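Local coordinates for maquette-3 (Escherichia coli, PDB 6Z0C), which is a de novo designed single-chain four-helix bundle, modelled in silico, whose hydrophobic core carries a buried network of ion pairs that is probably meant to stabilise it, at residues Q8-L13 with E88-G93; L32-Q37 with K162-K167; L128-L133 with E171-V176. One frame throughout, in Å; residues are numbered along the deposited sequence.

The three contacts each join a different pair of the four long helices. Contact 1 pairs helix 4-48 with helix 52-99. Contact 2 pairs helix 4-48 with helix 152-194. Contact 3 pairs helix 105-144 with helix 152-194. Contacts 1 and 2 lie on opposite sides of the chain's centre, with their centres 35 Å apart. Contact 3 lies nearest the middle of the chain; its centre is 13 Å from that of contact 2, which it touches, and 26 Å from that of contact 1. Along the chain, contact 1 closes before contact 3 opens, while contact 2 interleaves with both. Together they tie the first, second, third and last helices into one bundle.

Contact 1 (Q8-L13 with E88-G93); sequences QEFQQL and ELQQTG
The side-chain amides of Gln-90 and Gln-11 are joined by a hydrogen bond. NE2 of Gln-90 donates to OE1 of Gln-11 over 3.0 Å. The bond is nearly straight, with an N-H...O angle of 173°. OE1 lies close to the amide plane of Gln-90, while the donor stands somewhat off the carbonyl plane of Gln-11. The two amide planes are turned 66° apart, so they do not stack. Both chains are bent at chi2, and OE1 of Gln-11 also rests 3.6 Å from CG of Gln-90. A weak second bond runs from Gln-90 NE2 to Gln-94 OE1, one turn further along the same helix. Trp-97 of helix 52-99 touches both glutamines.

Phe-10 supplies the largest buried area of the contact. Its CG is anti to the backbone N (chi1 -179°), and the ring reaches across to the backbone of helix 52-99. CZ lies 3.6 Å from the carbonyl O of Leu-89, which sits at the ring edge, near its plane. CA of Gln-90 lies in the ring plane at the edge, 3.8 Å from CE2. CZ also comes within 3.7 Å of CA of Gly-93. Gly-93 has no side chain, and this lets the ring approach so closely. The ring therefore meets main chain more than side chains here.

Within helix 52-99, OG1 of Thr-92 bonds to O of Glu-88 over 2.9 Å. That oxygen also accepts Thr-92 N, from the other face of its plane.

Segments 8-13 and 88-93 run almost exactly antiparallel, their axes 10.8 Å apart at closest approach. Phe-10 also touches Leu-186 and Thr-189 of helix 152-194 and Phe-111 of helix 105-144, and so meets all three other helices.

Contact 2 (L32-Q37 with K162-K167); sequences LKIKLQ and KLQVIK
Val-165 and Ile-34 face each other where helix 4-48 meets helix 152-194, and their CA atoms are the nearest pair across the segments. CG2 of Val-165 does the touching. It lies 3.8 Å from CD1 of Ile-34, and CG1 and CG2 of Ile-34 are about as near. CG1 of Ile-34 is anti to the backbone N (chi1 -178°), which points this branch toward Val-165. CD1 goes on to meet the CG methylene of Gln-164 at 3.7 Å. These two side chains cross at about a right angle.

Lys-35 is the third main residue. Its CG packs 4.2 Å from Val-165 CG2, and the chain then bends at chi3 and chi4. The ammonium group ends 4.1 Å from NZ of Lys-162, whose chain bends at chi2. Two like charges this close would be expected to repel. Each NZ has salt bridges to both Glu-65 and Glu-136, and these carboxylates probably offset the repulsion. Lys-35 NZ also bonds to Gln-68 OE1. This is a buried charged network inside a four-helix bundle, consistent with the design aim of buried charged networks. The acids come from helices 52-99 and 105-144, so all four helices contribute to it.

Beside Ile-34, the amide of Gln-164 turns back to its own helix, where NE2 bonds to Gln-168 OE1.

Contact 3 (L128-L133 with E171-V176); sequences LVAKQL and ELLQLV
Leu-173 of helix 152-194 is the residue with most surface buried in this contact, and it lies against Val-129, Ala-130 and Leu-133 of helix 105-144. Its CG meets CG1 of Val-129 at 3.7 Å, and the two side chains slide past each other in opposite directions. CD1 touches CD2 of Leu-133 at 3.6 Å. CD2 lies 4.0 Å from the backbone N of Ala-130 and approaches its CB less closely. The two methyls thus divide the work, one toward Leu-133 and the other toward Val-129 and Ala-130.

Leu-172 completes the first shell. Its CD2 meets CG2 of Val-129 at 3.8 Å. Val-129 has CG1 anti to the backbone N (chi1 175°), and it sends one methyl to each of the two leucines.

The next layer comes from the other helices and from neighbouring turns. Leu-172 is backed by Phe-125 of helix 105-144 and by Leu-27 and Leu-31 of helix 4-48. Leu-75 of helix 52-99 lies against Val-129. Leu-133 is flanked by Ile-166, Gln-169 and Arg-170, one to two turns before Leu-173 on its helix.

The side-chain to side-chain contacts across the segments are all apolar. The two segments run antiparallel at 162°, their axes 9.9 Å apart at closest approach. Leu-173 also touches Gln-126. Its side chain therefore sits among Gln-126, Val-129, Ala-130 and Leu-133, four residues spaced i, i+3, i+4 and i+7. This is knobs-into-holes packing, the mark of coiled-coil four-helix bundles.

Contact 1 (Q8-L13 with E88-G93)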
# COMPACT_ATOMS: atom_id res chain seq x y z
N GLN A 8 -6.45 -13.13 -23.04
CA GLN A 8 -5.47 -12.01 -23.13
C GLN A 8 -5.89 -10.87 -22.20
O GLN A 8 -5.01 -10.27 -21.55
CB GLN A 8 -5.34 -11.53 -24.58
CG GLN A 8 -4.38 -10.36 -24.77
CD GLN A 8 -2.98 -10.64 -24.29
OE1 GLN A 8 -2.63 -11.77 -23.96
NE2 GLN A 8 -2.16 -9.61 -24.24
N GLU A 9 -7.19 -10.56 -22.16
CA GLU A 9 -7.77 -9.52 -21.27
C GLU A 9 -7.41 -9.87 -19.82
O GLU A 9 -6.89 -8.99 -19.11
CB GLU A 9 -9.28 -9.43 -21.48
CG GLU A 9 -9.97 -8.39 -20.62
CD GLU A 9 -11.44 -8.24 -20.96
OE1 GLU A 9 -12.28 -8.44 -20.07
OE2 GLU A 9 -11.74 -7.94 -22.13
N PHE A 10 -7.64 -11.12 -19.41
CA PHE A 10 -7.34 -11.63 -18.05
C PHE A 10 -5.84 -11.54 -17.76
O PHE A 10 -5.44 -10.99 -16.71
CB PHE A 10 -7.83 -13.07 -17.90
CG PHE A 10 -7.59 -13.64 -16.53
CD1 PHE A 10 -8.41 -13.30 -15.47
CD2 PHE A 10 -6.52 -14.49 -16.29
CE1 PHE A 10 -8.18 -13.81 -14.20
CE2 PHE A 10 -6.29 -15.00 -15.03
CZ PHE A 10 -7.12 -14.66 -13.98
N GLN A 11 -5.02 -12.07 -18.67
CA GLN A 11 -3.54 -12.16 -18.50
C GLN A 11 -2.95 -10.75 -18.39
O GLN A 11 -2.07 -10.57 -17.54
CB GLN A 11 -2.93 -12.97 -19.65
CG GLN A 11 -3.26 -14.45 -19.58
CD GLN A 11 -2.58 -15.12 -18.41
OE1 GLN A 11 -3.17 -15.31 -17.35
NE2 GLN A 11 -1.32 -15.45 -18.59
N GLN A 12 -3.45 -9.80 -19.19
CA GLN A 12 -3.01 -8.38 -19.18
C GLN A 12 -3.28 -7.77 -17.79
O GLN A 12 -2.39 -7.07 -17.27
CB GLN A 12 -3.70 -7.58 -20.28
CG GLN A 12 -3.01 -7.69 -21.63
CD GLN A 12 -1.81 -6.78 -21.76
OE1 GLN A 12 -0.69 -7.23 -21.98
NE2 GLN A 12 -2.03 -5.48 -21.62
N LEU A 13 -4.45 -8.05 -17.20
CA LEU A 13 -4.85 -7.54 -15.87
C LEU A 13 -3.95 -8.16 -14.79
O LEU A 13 -3.53 -7.42 -13.90
CB LEU A 13 -6.32 -7.85 -15.59
CG LEU A 13 -7.34 -7.07 -16.42
CD1 LEU A 13 -8.74 -7.58 -16.14
CD2 LEU A 13 -7.25 -5.57 -16.16
N GLU A 88 -2.35 -17.41 -7.50
CA GLU A 88 -3.41 -18.43 -7.30
C GLU A 88 -4.65 -18.04 -8.11
O GLU A 88 -5.31 -18.94 -8.68
CB GLU A 88 -3.74 -18.59 -5.81
CG GLU A 88 -2.59 -19.12 -4.99
CD GLU A 88 -2.91 -19.44 -3.54
OE1 GLU A 88 -1.96 -19.55 -2.73
OE2 GLU A 88 -4.10 -19.59 -3.23
N LEU A 89 -4.97 -16.75 -8.15
CA LEU A 89 -6.09 -16.21 -8.96
C LEU A 89 -5.79 -16.44 -10.44
O LEU A 89 -6.71 -16.86 -11.16
CB LEU A 89 -6.29 -14.72 -8.65
CG LEU A 89 -7.49 -14.08 -9.34
CD1 LEU A 89 -8.80 -14.63 -8.79
CD2 LEU A 89 -7.45 -12.56 -9.20
N GLN A 90 -4.55 -16.20 -10.88
CA GLN A 90 -4.12 -16.46 -12.28
C GLN A 90 -4.39 -17.93 -12.61
O GLN A 90 -4.98 -18.21 -13.68
CB GLN A 90 -2.65 -16.07 -12.48
CG GLN A 90 -2.22 -16.07 -13.94
CD GLN A 90 -2.01 -17.46 -14.49
OE1 GLN A 90 -1.56 -18.37 -13.78
NE2 GLN A 90 -2.34 -17.65 -15.75
N GLN A 91 -3.98 -18.84 -11.72
CA GLN A 91 -4.10 -20.31 -11.92
C GLN A 91 -5.58 -20.69 -12.03
O GLN A 91 -5.89 -21.59 -12.82
CB GLN A 91 -3.40 -21.06 -10.78
CG GLN A 91 -1.88 -21.00 -10.86
CD GLN A 91 -1.22 -21.69 -9.69
OE1 GLN A 91 -1.74 -21.71 -8.57
NE2 GLN A 91 -0.05 -22.25 -9.94
N THR A 92 -6.45 -20.02 -11.27
CA THR A 92 -7.92 -20.29 -11.27
C THR A 92 -8.52 -19.80 -12.59
O THR A 92 -9.36 -20.52 -13.16
CB THR A 92 -8.58 -19.68 -10.03
OG1 THR A 92 -7.89 -20.23 -8.90
CG2 THR A 92 -10.05 -19.99 -9.93
N GLY A 93 -8.11 -18.62 -13.07
CA GLY A 93 -8.48 -18.12 -14.41
C GLY A 93 -8.11 -19.12 -15.49
O GLY A 93 -8.96 -19.43 -16.34

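Contact 2 (L32-Q37 with K162-K167)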
# COMPACT_ATOMS: atom_id res chain seq x y z
N LEU A 32 10.46 3.63 3.70
CA LEU A 32 11.26 3.10 4.83
C LEU A 32 12.60 3.84 4.91
O LEU A 32 12.99 4.26 6.02
CB LEU A 32 11.45 1.59 4.64
CG LEU A 32 10.23 0.74 5.00
CD1 LEU A 32 10.36 -0.66 4.44
CD2 LEU A 32 10.03 0.70 6.51
N LYS A 33 13.27 4.03 3.77
CA LYS A 33 14.59 4.71 3.69
C LYS A 33 14.44 6.14 4.23
O LYS A 33 15.18 6.48 5.18
CB LYS A 33 15.13 4.70 2.26
CG LYS A 33 16.54 5.26 2.11
CD LYS A 33 17.06 5.26 0.68
CE LYS A 33 17.05 3.89 0.04
NZ LYS A 33 17.75 3.90 -1.27
N ILE A 34 13.53 6.95 3.69
CA ILE A 34 13.39 8.37 4.12
C ILE A 34 12.94 8.41 5.59
O ILE A 34 13.43 9.29 6.32
CB ILE A 34 12.46 9.22 3.23
CG1 ILE A 34 12.43 10.67 3.73
CG2 ILE A 34 11.06 8.64 3.13
CD1 ILE A 34 11.87 11.68 2.75
N LYS A 35 12.04 7.52 6.02
CA LYS A 35 11.46 7.58 7.39
C LYS A 35 12.56 7.24 8.41
O LYS A 35 12.60 7.92 9.46
CB LYS A 35 10.20 6.72 7.50
CG LYS A 35 8.96 7.38 6.89
CD LYS A 35 7.64 6.71 7.22
CE LYS A 35 7.31 6.68 8.69
NZ LYS A 35 7.08 8.03 9.24
N LEU A 36 13.45 6.30 8.11
CA LEU A 36 14.59 5.97 9.01
C LEU A 36 15.57 7.15 9.04
O LEU A 36 16.08 7.45 10.13
CB LEU A 36 15.26 4.67 8.55
CG LEU A 36 16.27 4.08 9.53
CD1 LEU A 36 15.71 4.00 10.95
CD2 LEU A 36 16.73 2.70 9.08
N GLN A 37 15.81 7.80 7.90
CA GLN A 37 16.66 9.02 7.82
C GLN A 37 16.04 10.10 8.73
O GLN A 37 16.79 10.73 9.48
CB GLN A 37 16.80 9.50 6.37
CG GLN A 37 17.66 8.58 5.52
CD GLN A 37 17.72 8.98 4.06
OE1 GLN A 37 16.85 9.66 3.54
NE2 GLN A 37 18.77 8.52 3.38
N LYS A 162 9.52 15.83 6.11
CA LYS A 162 8.15 15.36 6.44
C LYS A 162 7.20 15.68 5.28
O LYS A 162 6.35 14.84 4.98
CB LYS A 162 7.65 15.97 7.76
CG LYS A 162 8.23 15.34 9.02
CD LYS A 162 7.99 13.85 9.09
CE LYS A 162 8.05 13.30 10.49
NZ LYS A 162 7.80 11.84 10.49
N LEU A 163 7.36 16.85 4.64
CA LEU A 163 6.55 17.25 3.47
C LEU A 163 6.78 16.28 2.30
O LEU A 163 5.80 15.94 1.60
CB LEU A 163 6.87 18.70 3.10
CG LEU A 163 6.35 19.75 4.09
CD1 LEU A 163 6.92 21.12 3.78
CD2 LEU A 163 4.83 19.79 4.10
N GLN A 164 8.02 15.82 2.10
CA GLN A 164 8.37 14.82 1.05
C GLN A 164 7.76 13.46 1.40
O GLN A 164 7.24 12.80 0.48
CB GLN A 164 9.89 14.71 0.85
CG GLN A 164 10.31 13.54 -0.02
CD GLN A 164 9.73 13.59 -1.41
OE1 GLN A 164 9.46 14.66 -1.96
NE2 GLN A 164 9.55 12.43 -2.01
N VAL A 165 7.82 13.06 2.67
CA VAL A 165 7.22 11.79 3.18
C VAL A 165 5.73 11.78 2.83
O VAL A 165 5.24 10.74 2.34
CB VAL A 165 7.44 11.60 4.69
CG1 VAL A 165 6.44 10.62 5.29
CG2 VAL A 165 8.85 11.16 5.00
N ILE A 166 5.03 12.88 3.08
CA ILE A 166 3.56 12.97 2.87
C ILE A 166 3.25 12.81 1.37
O ILE A 166 2.30 12.08 1.06
CB ILE A 166 2.98 14.26 3.48
CG1 ILE A 166 2.76 14.06 4.98
CG2 ILE A 166 1.70 14.68 2.77
CD1 ILE A 166 2.49 15.34 5.73
N LYS A 167 4.04 13.44 0.49
CA LYS A 167 3.88 13.30 -0.99
C LYS A 167 3.92 11.82 -1.37
O LYS A 167 3.06 11.39 -2.16
CB LYS A 167 4.97 14.04 -1.76
CG LYS A 167 4.79 15.54 -1.89
CD LYS A 167 5.81 16.18 -2.81
CE LYS A 167 5.65 17.68 -2.96
NZ LYS A 167 6.15 18.40 -1.77

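Contact 3 (L128-L133 with E171-V176)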
# COMPACT_ATOMS: atom_id res chain seq x y z
N LEU A 128 -4.50 1.57 6.78
CA LEU A 128 -3.22 1.72 7.54
C LEU A 128 -2.41 2.89 6.96
O LEU A 128 -1.88 3.69 7.76
CB LEU A 128 -2.45 0.40 7.49
CG LEU A 128 -3.12 -0.76 8.24
CD1 LEU A 128 -2.38 -2.06 7.98
CD2 LEU A 128 -3.21 -0.49 9.73
N VAL A 129 -2.35 3.01 5.63
CA VAL A 129 -1.62 4.13 4.95
C VAL A 129 -2.35 5.46 5.24
O VAL A 129 -1.67 6.46 5.53
CB VAL A 129 -1.46 3.89 3.44
CG1 VAL A 129 -0.84 5.09 2.74
CG2 VAL A 129 -0.64 2.63 3.16
N ALA A 130 -3.69 5.47 5.13
CA ALA A 130 -4.54 6.66 5.41
C ALA A 130 -4.29 7.16 6.83
O ALA A 130 -4.16 8.38 7.02
CB ALA A 130 -5.99 6.32 5.19
N LYS A 131 -4.23 6.24 7.81
CA LYS A 131 -4.00 6.55 9.24
C LYS A 131 -2.60 7.13 9.42
O LYS A 131 -2.47 8.17 10.09
CB LYS A 131 -4.24 5.31 10.10
CG LYS A 131 -4.01 5.49 11.60
CD LYS A 131 -4.52 6.81 12.16
CE LYS A 131 -4.73 6.79 13.66
NZ LYS A 131 -3.46 6.53 14.39
N GLN A 132 -1.57 6.50 8.83
CA GLN A 132 -0.17 6.99 8.95
C GLN A 132 -0.09 8.40 8.35
O GLN A 132 0.56 9.26 8.95
CB GLN A 132 0.81 6.02 8.30
CG GLN A 132 2.26 6.39 8.57
CD GLN A 132 3.24 5.29 8.24
OE1 GLN A 132 4.09 5.43 7.36
NE2 GLN A 132 3.14 4.18 8.95
N LEU A 133 -0.76 8.63 7.21
CA LEU A 133 -0.81 9.94 6.51
C LEU A 133 -1.42 11.00 7.44
O LEU A 133 -0.85 12.10 7.53
CB LEU A 133 -1.61 9.76 5.22
CG LEU A 133 -1.75 10.99 4.33
CD1 LEU A 133 -0.40 11.57 3.97
CD2 LEU A 133 -2.54 10.64 3.08
N GLU A 171 1.07 9.15 -2.83
CA GLU A 171 1.42 8.36 -4.04
C GLU A 171 1.08 6.89 -3.77
O GLU A 171 0.47 6.25 -4.64
CB GLU A 171 2.89 8.58 -4.40
CG GLU A 171 3.15 8.61 -5.89
CD GLU A 171 2.41 9.70 -6.65
OE1 GLU A 171 2.72 10.89 -6.43
OE2 GLU A 171 1.52 9.35 -7.44
N LEU A 172 1.42 6.40 -2.57
CA LEU A 172 1.16 4.99 -2.15
C LEU A 172 -0.35 4.75 -2.06
O LEU A 172 -0.80 3.72 -2.57
CB LEU A 172 1.87 4.73 -0.82
CG LEU A 172 1.71 3.33 -0.23
CD1 LEU A 172 2.13 2.26 -1.23
CD2 LEU A 172 2.50 3.20 1.05
N LEU A 173 -1.11 5.68 -1.46
CA LEU A 173 -2.60 5.59 -1.41
C LEU A 173 -3.15 5.42 -2.82
O LEU A 173 -4.02 4.56 -3.01
CB LEU A 173 -3.20 6.83 -0.73
CG LEU A 173 -3.44 6.73 0.77
CD1 LEU A 173 -4.14 7.99 1.28
CD2 LEU A 173 -4.26 5.50 1.13
N GLN A 174 -2.67 6.22 -3.79
CA GLN A 174 -3.15 6.17 -5.20
C GLN A 174 -2.89 4.77 -5.80
O GLN A 174 -3.77 4.27 -6.52
CB GLN A 174 -2.48 7.26 -6.04
CG GLN A 174 -2.96 8.66 -5.68
CD GLN A 174 -2.22 9.73 -6.44
OE1 GLN A 174 -2.25 9.78 -7.67
NE2 GLN A 174 -1.55 10.61 -5.71
N LEU A 175 -1.73 4.18 -5.54
CA LEU A 175 -1.38 2.83 -6.07
C LEU A 175 -2.33 1.79 -5.48
O LEU A 175 -2.74 0.90 -6.23
CB LEU A 175 0.09 2.50 -5.76
CG LEU A 175 1.14 3.41 -6.38
CD1 LEU A 175 2.54 2.91 -6.07
CD2 LEU A 175 0.95 3.57 -7.88
N VAL A 176 -2.69 1.91 -4.20
CA VAL A 176 -3.60 0.95 -3.51
C VAL A 176 -5.01 1.12 -4.09
O VAL A 176 -5.72 0.11 -4.23
CB VAL A 176 -3.58 1.14 -1.98
CG1 VAL A 176 -4.57 0.22 -1.29
CG2 VAL A 176 -2.19 0.93 -1.41